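Peptidase S15/CocE/NonD (Thaumarchaeota archaeon SCGC AB-539-E09, PDB 4PF1) is a serine aminopeptidase of the alpha/beta hydrolase fold that probably removes residues from the amino ends of peptides. Local coordinates at residues Asp295-Tyr300 against Ser451-Trp456; Pro435-Gln440 against Ala465-Val470; Glu455-Asp460 against Gln525-Ala530; Lys506-Trp511 against Arg571-Val576. All coordinates share one frame; numbering follows the deposited sequence. Where two conformers were deposited one is given.

Contact 1: Asp295-Tyr300 against Ser451-Trp456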
# COMPACT_ATOMS: atom_id res chain seq x y z
N ASP A 295 -7.32 -24.89 -3.96
CA ASP A 295 -6.25 -25.17 -4.91
C ASP A 295 -6.71 -24.84 -6.34
O ASP A 295 -7.52 -25.56 -6.92
CB ASP A 295 -5.82 -26.65 -4.81
CG ASP A 295 -4.47 -26.94 -5.42
OD1 ASP A 295 -4.25 -26.56 -6.59
OD2 ASP A 295 -3.63 -27.52 -4.73
N GLN A 296 -6.17 -23.74 -6.92
CA GLN A 296 -6.54 -23.24 -8.25
C GLN A 296 -5.85 -24.03 -9.40
O GLN A 296 -6.05 -23.68 -10.57
CB GLN A 296 -6.22 -21.73 -8.35
CG GLN A 296 -4.72 -21.37 -8.53
CD GLN A 296 -3.87 -21.42 -7.27
OE1 GLN A 296 -4.30 -21.86 -6.20
NE2 GLN A 296 -2.61 -21.01 -7.40
N GLU A 297 -5.09 -25.09 -9.07
CA GLU A 297 -4.39 -25.85 -10.11
C GLU A 297 -4.69 -27.36 -10.05
O GLU A 297 -4.93 -27.95 -11.10
CB GLU A 297 -2.88 -25.61 -10.03
CG GLU A 297 -2.48 -24.21 -10.51
CD GLU A 297 -1.00 -23.95 -10.73
OE1 GLU A 297 -0.65 -22.77 -10.98
OE2 GLU A 297 -0.20 -24.91 -10.68
N ASP A 298 -4.66 -27.97 -8.85
CA ASP A 298 -4.90 -29.42 -8.70
C ASP A 298 -5.89 -29.69 -7.55
O ASP A 298 -5.52 -30.29 -6.54
CB ASP A 298 -3.56 -30.16 -8.47
CG ASP A 298 -2.59 -30.02 -9.62
OD1 ASP A 298 -2.73 -30.76 -10.60
OD2 ASP A 298 -1.69 -29.17 -9.52
N ILE A 299 -7.15 -29.27 -7.73
CA ILE A 299 -8.22 -29.40 -6.73
C ILE A 299 -8.89 -30.81 -6.74
O ILE A 299 -9.63 -31.15 -5.81
CB ILE A 299 -9.28 -28.27 -6.94
CG1 ILE A 299 -10.01 -27.92 -5.63
CG2 ILE A 299 -10.25 -28.57 -8.10
CD1 ILE A 299 -10.40 -26.47 -5.50
N TYR A 300 -8.62 -31.62 -7.79
CA TYR A 300 -9.23 -32.94 -7.99
C TYR A 300 -8.37 -34.07 -7.39
O TYR A 300 -8.92 -35.01 -6.78
CB TYR A 300 -9.43 -33.17 -9.50
CG TYR A 300 -9.88 -34.57 -9.89
CD1 TYR A 300 -11.23 -34.87 -10.04
CD2 TYR A 300 -8.95 -35.55 -10.22
CE1 TYR A 300 -11.65 -36.14 -10.41
CE2 TYR A 300 -9.36 -36.83 -10.58
CZ TYR A 300 -10.71 -37.12 -10.69
OH TYR A 300 -11.12 -38.37 -11.08
N SER A 451 0.30 -10.91 -10.40
CA SER A 451 -0.78 -11.90 -10.50
C SER A 451 -1.35 -12.30 -9.14
O SER A 451 -0.59 -12.57 -8.20
CB SER A 451 -0.29 -13.14 -11.24
OG SER A 451 -1.26 -14.18 -11.21
N THR A 452 -2.69 -12.37 -9.04
CA THR A 452 -3.40 -12.82 -7.84
C THR A 452 -4.13 -14.16 -8.13
O THR A 452 -5.14 -14.47 -7.48
CB THR A 452 -4.36 -11.73 -7.32
OG1 THR A 452 -5.35 -11.44 -8.31
CG2 THR A 452 -3.63 -10.45 -6.88
N TRP A 453 -3.58 -14.95 -9.09
CA TRP A 453 -4.08 -16.26 -9.56
C TRP A 453 -4.30 -17.24 -8.40
O TRP A 453 -5.23 -18.06 -8.45
CB TRP A 453 -3.08 -16.84 -10.59
CG TRP A 453 -3.09 -18.33 -10.81
CD1 TRP A 453 -2.15 -19.22 -10.39
CD2 TRP A 453 -3.99 -19.06 -11.66
NE1 TRP A 453 -2.42 -20.47 -10.89
CE2 TRP A 453 -3.56 -20.41 -11.66
CE3 TRP A 453 -5.14 -18.72 -12.39
CZ2 TRP A 453 -4.26 -21.42 -12.34
CZ3 TRP A 453 -5.83 -19.72 -13.06
CH2 TRP A 453 -5.38 -21.05 -13.03
N GLY A 454 -3.47 -17.13 -7.36
CA GLY A 454 -3.55 -17.97 -6.17
C GLY A 454 -4.74 -17.68 -5.29
O GLY A 454 -5.12 -18.52 -4.47
N GLU A 455 -5.37 -16.50 -5.46
CA GLU A 455 -6.52 -16.07 -4.65
C GLU A 455 -7.86 -16.17 -5.40
O GLU A 455 -8.90 -15.96 -4.80
CB GLU A 455 -6.33 -14.61 -4.17
CG GLU A 455 -4.93 -14.23 -3.69
CD GLU A 455 -4.74 -12.77 -3.30
OE1 GLU A 455 -3.74 -12.48 -2.60
OE2 GLU A 455 -5.57 -11.92 -3.69
N TRP A 456 -7.82 -16.48 -6.71
CA TRP A 456 -8.99 -16.44 -7.60
C TRP A 456 -10.17 -17.33 -7.18
O TRP A 456 -11.31 -16.92 -7.39
CB TRP A 456 -8.57 -16.68 -9.07
CG TRP A 456 -8.92 -18.00 -9.69
CD1 TRP A 456 -8.06 -19.02 -9.97
CD2 TRP A 456 -10.15 -18.33 -10.36
NE1 TRP A 456 -8.70 -20.00 -10.71
CE2 TRP A 456 -9.99 -19.60 -10.95
CE3 TRP A 456 -11.40 -17.68 -10.49
CZ2 TRP A 456 -11.03 -20.26 -11.62
CZ3 TRP A 456 -12.42 -18.33 -11.16
CH2 TRP A 456 -12.23 -19.59 -11.72
O HOH W 1 -8.51 -22.80 -11.30

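Contact 2: Pro435-Gln440 against Ala465-Val470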
# COMPACT_ATOMS: atom_id res chain seq x y z
N PRO A 435 -17.85 -13.93 -24.11
CA PRO A 435 -17.74 -14.92 -23.03
C PRO A 435 -17.63 -14.27 -21.66
O PRO A 435 -17.08 -13.17 -21.53
CB PRO A 435 -16.47 -15.71 -23.38
CG PRO A 435 -15.67 -14.78 -24.22
CD PRO A 435 -16.65 -13.94 -24.98
N VAL A 436 -18.17 -14.94 -20.64
CA VAL A 436 -18.14 -14.45 -19.26
C VAL A 436 -16.67 -14.50 -18.74
O VAL A 436 -16.05 -15.56 -18.78
CB VAL A 436 -19.10 -15.26 -18.34
CG1 VAL A 436 -19.14 -14.67 -16.93
CG2 VAL A 436 -20.51 -15.33 -18.92
N PRO A 437 -16.10 -13.36 -18.29
CA PRO A 437 -14.72 -13.41 -17.77
C PRO A 437 -14.67 -14.14 -16.42
O PRO A 437 -15.49 -13.86 -15.54
CB PRO A 437 -14.33 -11.93 -17.66
CG PRO A 437 -15.62 -11.21 -17.49
CD PRO A 437 -16.68 -12.00 -18.18
N TYR A 438 -13.74 -15.13 -16.28
CA TYR A 438 -13.62 -15.94 -15.05
C TYR A 438 -13.23 -15.07 -13.85
O TYR A 438 -13.52 -15.43 -12.71
CB TYR A 438 -12.63 -17.12 -15.24
CG TYR A 438 -11.17 -16.80 -15.04
CD1 TYR A 438 -10.47 -16.02 -15.96
CD2 TYR A 438 -10.43 -17.41 -14.03
CE1 TYR A 438 -9.11 -15.77 -15.82
CE2 TYR A 438 -9.06 -17.18 -13.88
CZ TYR A 438 -8.40 -16.36 -14.78
OH TYR A 438 -7.05 -16.14 -14.63
N ARG A 439 -12.61 -13.92 -14.13
CA ARG A 439 -12.24 -12.91 -13.15
C ARG A 439 -12.51 -11.55 -13.74
O ARG A 439 -12.72 -11.44 -14.95
CB ARG A 439 -10.75 -13.02 -12.80
CG ARG A 439 -10.34 -14.29 -12.11
CD ARG A 439 -8.94 -14.13 -11.56
NE ARG A 439 -8.96 -13.53 -10.22
CZ ARG A 439 -7.89 -13.07 -9.59
NH1 ARG A 439 -6.70 -13.12 -10.18
NH2 ARG A 439 -7.99 -12.57 -8.37
N GLN A 440 -12.46 -10.50 -12.90
CA GLN A 440 -12.62 -9.13 -13.37
C GLN A 440 -11.43 -8.76 -14.25
O GLN A 440 -10.31 -9.22 -14.01
CB GLN A 440 -12.76 -8.16 -12.18
CG GLN A 440 -14.13 -8.26 -11.49
CD GLN A 440 -14.39 -7.15 -10.50
OE1 GLN A 440 -15.44 -6.51 -10.52
NE2 GLN A 440 -13.48 -6.95 -9.56
N ALA A 465 -23.01 -11.95 -10.93
CA ALA A 465 -24.37 -11.99 -10.37
C ALA A 465 -25.35 -11.06 -11.10
O ALA A 465 -26.52 -11.43 -11.28
CB ALA A 465 -24.34 -11.64 -8.90
N SER A 466 -24.89 -9.85 -11.51
CA SER A 466 -25.75 -8.86 -12.18
C SER A 466 -25.85 -9.10 -13.69
O SER A 466 -26.65 -8.44 -14.35
CB SER A 466 -25.24 -7.45 -11.92
OG SER A 466 -23.95 -7.26 -12.48
N ARG A 467 -25.04 -10.03 -14.24
CA ARG A 467 -25.01 -10.33 -15.68
C ARG A 467 -26.25 -11.09 -16.14
O ARG A 467 -26.70 -12.01 -15.46
CB ARG A 467 -23.75 -11.13 -16.04
CG ARG A 467 -22.47 -10.31 -16.06
CD ARG A 467 -21.28 -11.16 -16.48
NE ARG A 467 -21.37 -11.56 -17.89
CZ ARG A 467 -20.64 -11.03 -18.87
NH1 ARG A 467 -19.74 -10.09 -18.60
NH2 ARG A 467 -20.78 -11.46 -20.12
N THR A 468 -26.77 -10.74 -17.33
CA THR A 468 -27.97 -11.36 -17.90
C THR A 468 -27.68 -12.75 -18.49
O THR A 468 -28.61 -13.53 -18.67
CB THR A 468 -28.62 -10.44 -18.94
OG1 THR A 468 -27.63 -10.03 -19.89
CG2 THR A 468 -29.29 -9.23 -18.32
N ASP A 469 -26.39 -13.06 -18.76
CA ASP A 469 -25.98 -14.37 -19.29
C ASP A 469 -25.52 -15.32 -18.15
O ASP A 469 -24.78 -16.28 -18.38
CB ASP A 469 -24.88 -14.21 -20.38
CG ASP A 469 -23.61 -13.49 -19.93
OD1 ASP A 469 -23.61 -12.93 -18.81
OD2 ASP A 469 -22.64 -13.46 -20.71
N VAL A 470 -25.98 -15.04 -16.91
CA VAL A 470 -25.67 -15.82 -15.70
C VAL A 470 -26.96 -16.02 -14.89
O VAL A 470 -27.75 -15.09 -14.77
CB VAL A 470 -24.55 -15.14 -14.84
CG1 VAL A 470 -24.28 -15.91 -13.54
CG2 VAL A 470 -23.25 -14.95 -15.62

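Contact 3: Glu455-Asp460 against Gln525-Ala530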
# COMPACT_ATOMS: atom_id res chain seq x y z
N GLU A 455 -5.37 -16.50 -5.46
CA GLU A 455 -6.52 -16.07 -4.65
C GLU A 455 -7.86 -16.17 -5.40
O GLU A 455 -8.90 -15.96 -4.80
CB GLU A 455 -6.33 -14.61 -4.17
CG GLU A 455 -4.93 -14.23 -3.69
CD GLU A 455 -4.74 -12.77 -3.30
OE1 GLU A 455 -3.74 -12.48 -2.60
OE2 GLU A 455 -5.57 -11.92 -3.69
N TRP A 456 -7.82 -16.48 -6.71
CA TRP A 456 -8.99 -16.44 -7.60
C TRP A 456 -10.17 -17.33 -7.18
O TRP A 456 -11.31 -16.92 -7.39
CB TRP A 456 -8.57 -16.68 -9.07
CG TRP A 456 -8.92 -18.00 -9.69
CD1 TRP A 456 -8.06 -19.02 -9.97
CD2 TRP A 456 -10.15 -18.33 -10.36
NE1 TRP A 456 -8.70 -20.00 -10.71
CE2 TRP A 456 -9.99 -19.60 -10.95
CE3 TRP A 456 -11.40 -17.68 -10.49
CZ2 TRP A 456 -11.03 -20.26 -11.62
CZ3 TRP A 456 -12.42 -18.33 -11.16
CH2 TRP A 456 -12.23 -19.59 -11.72
N LEU A 457 -9.93 -18.50 -6.56
CA LEU A 457 -11.05 -19.38 -6.18
C LEU A 457 -11.91 -18.84 -5.02
O LEU A 457 -12.98 -19.40 -4.76
CB LEU A 457 -10.57 -20.81 -5.89
CG LEU A 457 -10.22 -21.65 -7.14
CD1 LEU A 457 -9.87 -23.06 -6.75
CD2 LEU A 457 -11.36 -21.67 -8.16
N VAL A 458 -11.49 -17.73 -4.36
CA VAL A 458 -12.29 -17.10 -3.30
C VAL A 458 -12.77 -15.70 -3.77
O VAL A 458 -13.25 -14.91 -2.96
CB VAL A 458 -11.60 -17.06 -1.90
CG1 VAL A 458 -11.34 -18.47 -1.38
CG2 VAL A 458 -10.32 -16.23 -1.90
N ASP A 459 -12.68 -15.42 -5.09
CA ASP A 459 -13.11 -14.15 -5.70
C ASP A 459 -14.57 -13.84 -5.42
O ASP A 459 -15.40 -14.74 -5.34
CB ASP A 459 -12.92 -14.20 -7.23
CG ASP A 459 -11.62 -13.64 -7.77
OD1 ASP A 459 -10.73 -13.29 -6.96
OD2 ASP A 459 -11.48 -13.55 -9.01
N ASP A 460 -14.89 -12.53 -5.32
CA ASP A 460 -16.26 -12.05 -5.18
C ASP A 460 -16.97 -12.30 -6.51
O ASP A 460 -16.45 -11.95 -7.56
CB ASP A 460 -16.26 -10.56 -4.78
CG ASP A 460 -17.63 -9.90 -4.68
OD1 ASP A 460 -18.61 -10.61 -4.34
OD2 ASP A 460 -17.71 -8.68 -4.89
N GLN A 525 -19.85 -12.04 -2.17
CA GLN A 525 -20.28 -13.31 -2.74
C GLN A 525 -19.06 -14.21 -2.92
O GLN A 525 -18.55 -14.39 -4.03
CB GLN A 525 -21.02 -13.09 -4.07
CG GLN A 525 -22.44 -12.54 -3.89
CD GLN A 525 -23.19 -12.40 -5.19
OE1 GLN A 525 -22.85 -13.00 -6.21
NE2 GLN A 525 -24.28 -11.64 -5.17
N GLN A 526 -18.55 -14.72 -1.79
CA GLN A 526 -17.35 -15.54 -1.73
C GLN A 526 -17.55 -16.90 -2.40
O GLN A 526 -18.32 -17.72 -1.88
CB GLN A 526 -16.93 -15.75 -0.26
CG GLN A 526 -15.63 -16.53 -0.09
CD GLN A 526 -15.71 -17.51 1.06
OE1 GLN A 526 -16.11 -17.16 2.19
NE2 GLN A 526 -15.33 -18.75 0.80
N MET A 527 -16.83 -17.15 -3.50
CA MET A 527 -16.88 -18.45 -4.16
C MET A 527 -16.28 -19.49 -3.21
O MET A 527 -15.30 -19.20 -2.52
CB MET A 527 -16.15 -18.43 -5.51
CG MET A 527 -16.56 -19.58 -6.42
SD MET A 527 -16.25 -19.25 -8.16
CE MET A 527 -14.45 -19.44 -8.21
N LEU A 528 -16.92 -20.67 -3.12
CA LEU A 528 -16.51 -21.70 -2.16
C LEU A 528 -16.16 -23.02 -2.86
O LEU A 528 -15.18 -23.67 -2.48
CB LEU A 528 -17.65 -21.91 -1.14
CG LEU A 528 -17.37 -22.85 0.02
CD1 LEU A 528 -16.49 -22.19 1.08
CD2 LEU A 528 -18.66 -23.33 0.64
N SER A 529 -16.96 -23.43 -3.84
CA SER A 529 -16.75 -24.65 -4.62
C SER A 529 -17.37 -24.47 -5.98
O SER A 529 -18.56 -24.21 -6.08
CB SER A 529 -17.34 -25.86 -3.91
OG SER A 529 -17.22 -27.04 -4.69
N ALA A 530 -16.56 -24.56 -7.04
CA ALA A 530 -17.04 -24.35 -8.40
C ALA A 530 -16.28 -25.18 -9.42
O ALA A 530 -15.08 -25.38 -9.28
CB ALA A 530 -16.94 -22.88 -8.77

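Contact 4: Lys506-Trp511 against Arg571-Val576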
# COMPACT_ATOMS: atom_id res chain seq x y z
N LYS A 506 -21.36 -22.89 -9.66
CA LYS A 506 -20.63 -22.29 -8.54
C LYS A 506 -21.43 -22.36 -7.25
O LYS A 506 -22.62 -22.01 -7.25
CB LYS A 506 -20.29 -20.82 -8.81
CG LYS A 506 -19.66 -20.50 -10.15
CD LYS A 506 -19.42 -19.01 -10.21
CE LYS A 506 -19.27 -18.50 -11.61
NZ LYS A 506 -19.51 -17.03 -11.68
N ILE A 507 -20.78 -22.73 -6.14
CA ILE A 507 -21.37 -22.67 -4.79
C ILE A 507 -20.74 -21.48 -4.11
O ILE A 507 -19.51 -21.34 -4.12
CB ILE A 507 -21.21 -23.99 -3.98
CG1 ILE A 507 -22.11 -25.11 -4.56
CG2 ILE A 507 -21.52 -23.76 -2.47
CD1 ILE A 507 -21.77 -26.45 -4.08
N ILE A 508 -21.56 -20.59 -3.56
CA ILE A 508 -21.08 -19.35 -2.97
C ILE A 508 -21.63 -19.14 -1.55
O ILE A 508 -22.79 -19.46 -1.28
CB ILE A 508 -21.47 -18.17 -3.92
CG1 ILE A 508 -20.59 -18.13 -5.18
CG2 ILE A 508 -21.50 -16.81 -3.21
CD1 ILE A 508 -21.36 -17.88 -6.47
N ASP A 509 -20.78 -18.58 -0.67
CA ASP A 509 -21.19 -18.15 0.65
C ASP A 509 -21.37 -16.63 0.57
O ASP A 509 -20.38 -15.91 0.41
CB ASP A 509 -20.16 -18.55 1.73
CG ASP A 509 -20.52 -18.11 3.15
OD1 ASP A 509 -21.08 -17.00 3.30
OD2 ASP A 509 -20.20 -18.84 4.10
N VAL A 510 -22.62 -16.16 0.63
CA VAL A 510 -22.91 -14.72 0.61
C VAL A 510 -22.78 -14.19 2.03
O VAL A 510 -23.56 -14.57 2.90
CB VAL A 510 -24.31 -14.39 -0.00
CG1 VAL A 510 -24.49 -12.88 -0.17
CG2 VAL A 510 -24.51 -15.10 -1.33
N TRP A 511 -21.80 -13.31 2.26
CA TRP A 511 -21.56 -12.71 3.56
C TRP A 511 -22.73 -11.77 3.92
O TRP A 511 -23.44 -11.32 3.01
CB TRP A 511 -20.21 -11.97 3.56
CG TRP A 511 -19.02 -12.90 3.63
CD1 TRP A 511 -18.74 -13.95 2.81
CD2 TRP A 511 -17.95 -12.85 4.59
NE1 TRP A 511 -17.57 -14.55 3.19
CE2 TRP A 511 -17.06 -13.90 4.28
CE3 TRP A 511 -17.66 -12.01 5.68
CZ2 TRP A 511 -15.90 -14.14 5.02
CZ3 TRP A 511 -16.50 -12.24 6.41
CH2 TRP A 511 -15.63 -13.29 6.08
N ARG A 571 -25.86 -16.35 3.36
CA ARG A 571 -26.75 -17.04 2.42
C ARG A 571 -25.95 -18.08 1.63
O ARG A 571 -24.75 -17.91 1.43
CB ARG A 571 -27.40 -16.05 1.43
CG ARG A 571 -28.30 -14.98 2.04
CD ARG A 571 -28.88 -14.13 0.92
NE ARG A 571 -29.39 -12.83 1.39
CZ ARG A 571 -30.60 -12.36 1.11
NH1 ARG A 571 -31.46 -13.09 0.41
NH2 ARG A 571 -30.97 -11.17 1.56
N ILE A 572 -26.63 -19.13 1.16
CA ILE A 572 -26.01 -20.14 0.29
C ILE A 572 -26.43 -19.76 -1.12
O ILE A 572 -27.63 -19.58 -1.38
CB ILE A 572 -26.37 -21.61 0.65
CG1 ILE A 572 -26.08 -21.92 2.14
CG2 ILE A 572 -25.61 -22.58 -0.28
CD1 ILE A 572 -26.77 -23.15 2.69
N MET A 573 -25.46 -19.55 -2.02
CA MET A 573 -25.76 -19.13 -3.39
C MET A 573 -25.28 -20.15 -4.42
O MET A 573 -24.24 -20.79 -4.24
CB MET A 573 -25.14 -17.75 -3.67
CG MET A 573 -25.35 -17.25 -5.09
SD MET A 573 -24.67 -15.61 -5.34
CE MET A 573 -26.01 -14.61 -4.70
N VAL A 574 -26.04 -20.27 -5.51
CA VAL A 574 -25.70 -21.08 -6.66
C VAL A 574 -25.73 -20.18 -7.91
O VAL A 574 -26.73 -19.49 -8.15
CB VAL A 574 -26.63 -22.33 -6.80
CG1 VAL A 574 -26.43 -23.02 -8.15
CG2 VAL A 574 -26.39 -23.31 -5.66
N GLN A 575 -24.62 -20.16 -8.66
CA GLN A 575 -24.52 -19.41 -9.91
C GLN A 575 -24.24 -20.38 -11.06
O GLN A 575 -23.41 -21.28 -10.91
CB GLN A 575 -23.44 -18.32 -9.83
CG GLN A 575 -23.92 -17.04 -9.13
CD GLN A 575 -22.91 -15.92 -9.15
OE1 GLN A 575 -22.06 -15.81 -10.04
NE2 GLN A 575 -23.01 -15.02 -8.18
N VAL A 576 -24.99 -20.25 -12.17
CA VAL A 576 -24.81 -21.10 -13.36
C VAL A 576 -24.55 -20.21 -14.60
O VAL A 576 -25.29 -19.25 -14.85
CB VAL A 576 -25.99 -22.10 -13.58
CG1 VAL A 576 -25.98 -22.70 -14.99
CG2 VAL A 576 -25.96 -23.21 -12.53

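Contact 1: Asp295-Tyr300 against Ser451-Trp456
Gln296 and Glu297 meet Trp453 in two chemically distinct ways, one over the indole and one at its rim. The apolar part is a CH-pi contact: CG of Gln296, set between the backbone N and the carbonyl carbon (chi1 76°), lies over one face of the Trp453 five-membered ring, 3.6 Å from its centroid. The Gln296 amide, turned 79° from the indole plane, brings NE2 to 3.4 Å from Gly454 CA, where there is no side chain. Gln296 CB also packs 3.7 Å from CD1 of Trp456.

The polar part is a hydrogen bond from Trp453 NE1 to Glu297 OE1, 2.9 Å long and 162° at the hydrogen. It uses the anti lone pair of the carboxylate, with the acceptor close to the indole plane. One water ties the segments a second time, donating to Gln296 O at 2.7 Å and accepting from Trp456 NE1.

Within 295-300, Asp295 OD1 closes an Asx turn by accepting from Glu297 N, and takes a further bond from Asp298 N at 2.7 Å. Its other oxygen, OD2, is bonded to His328 ND1, and with Ser161 these residues are consistent with the catalytic triad of a serine peptidase. Gln296 OE1 accepts from His328 N.

The chemistry thus implies a second shell: the 451-456 loop, in the C-terminal family region, holds the two residues after the probable triad aspartate through one indole face, one direct N-H bond and one N-H bond relayed by water.

Contact 2: Pro435-Gln440 against Ala465-Val470
Val436 lies against Arg467 and Asp469, whose side chains run past it in the opposite direction, at a type I beta turn spanning Arg467 to Val470. The turn leads from helix 462-465 into strand 471-474 of the C-terminal region. Arg467 and Asp469 form a side-on salt bridge: NE reaches OD1 at 2.8 Å on its syn lone pair, while NH2 reaches OD2 almost straight, at 179° and in the guanidinium plane. Asp469 CG sits between its own backbone N and carbonyl carbon (chi1 57°), which puts it on the arginine's side.

The paired charges are thereby held at the guanidinium edge, and a face of the group is left to apolar neighbours. Over it come Val436 CG1, 3.9 Å from Arg467 NE, and Pro437 CD, 3.6 Å from Arg467 NH1, the proline ring crossing the arginine at a slant. The same turn lies at a subunit interface: Arg467 NH2 also bonds to Ser466 O of the second subunit, and the two copies of Arg467 pack together.

Of the two methyls of Val436, CG1 lies nearest the guanidinium, while CG2 reaches across the salt bridge, its closest approach being 3.4 Å to Asp469 OD2.

Contact 3: Glu455-Asp460 against Gln525-Ala530
CG of Met527 stands anti to its backbone N (chi1 -161°), and the bend at chi3 (75°) swings CE toward the 3-10 segment that carries Trp456 and Leu457. CE meets Trp456 CZ3 at 3.7 Å and Leu457 CD2 at 3.8 Å, while Met527 CB rests 3.4 Å from Leu457 O. Leu457 CD2 also lies over one face of the Trp456 ring, offset toward its rim, giving a compact apolar cluster of three residues.

Farther along, polar bonds replace this packing. Asp460 CG is likewise anti to its backbone N, and OD1 takes the N-H of Gln525 in a 2.9 Å bond, approached on the anti side and 33° out of the carboxylate plane. The other oxygen, OD2, pairs with Arg462 NE in a salt bridge, so one carboxylate joins the strand to the start of helix 462-465. An alanine in place of Asp460 would probably leave Gln525 N without this acceptor and Arg462 without its carboxylate mate.

Backbone contact is sparse. Met527 N gives Asp459 O a weak bond of 3.4 Å, and the carbonyl of Gln525 receives a CA-H...O contact from Asp460. Asp459 turns its own carboxylate to Arg439 in a salt bridge.

A single bridge, Asp460 with Gln526, is all that links the segments as strands; 525-534 is an outermost strand of its four-stranded antiparallel sheet within the chain. The arrangement is that of an irregular loop laid along a sheet edge, here close to the classic beta bulge formed by Leu528 and Ser529 opposite Ile507.

Contact 4: Lys506-Trp511 against Arg571-Val576
Val510, Gln575 and Met573 have the most surface buried where strands 502-510 and 571-577 run antiparallel, their local axes 4.6 Å apart. CG2 of Val510, anti to its carbonyl carbon, lies over Met573 at 3.6 Å from CB and 3.7 Å from CE. Met573 also lines up with Ile508, both pointing the same way, with their CB atoms 3.7 Å apart. Gln575 lays its amide across the end of Ile508, whose CD1 is 3.7 Å from Gln575 CD.

The hydrogen-bonded pairs place Lys506, Ile508 and Val510 opposite Gln575, Met573 and Arg571, with paired backbone bonds such as Ile508 N to Met573 O at 2.8 Å. On the other face of the sheet, Ile507 and Val574 pack on Ile620.

Lys506 NZ donates to Gln575 OE1 at 3.3 Å, and further to Gln461 and Gln577. A leucine in its place would probably leave Gln575 OE1 without this donor and the two other glutamine oxygens without their ammonium mate. Gln575 OE1 also bonds to Thr464, and NE2 to Gln461 O. The chemistry implies an apolar middle closed at one end by a buried lysine, whose charge is likely to be eased by three amide oxygens.

How the contacts relate
The four contacts illustrate how bonding changes with place in a fold. Contacts 2, 3 and 4 are buried, contact 1 only partly. Contact 4 lies between inner strands of a regular sheet and relies on repeated backbone bonds, whereas contact 3 joins an irregular loop to that sheet's edge; backbone bonds between Ile507 and Leu528 and Ser529 connect the two. Contact 1, whose centre lies about 7 Å from the centre of the chain, shares Glu455 and Trp456 with contact 3 but joins the two family regions mainly through side chains. Contact 2, its centre about 24 Å from the chain's centre, faces the second subunit. Arg439 links it inward, to Asp459 of contact 3 and Thr452 of contact 1.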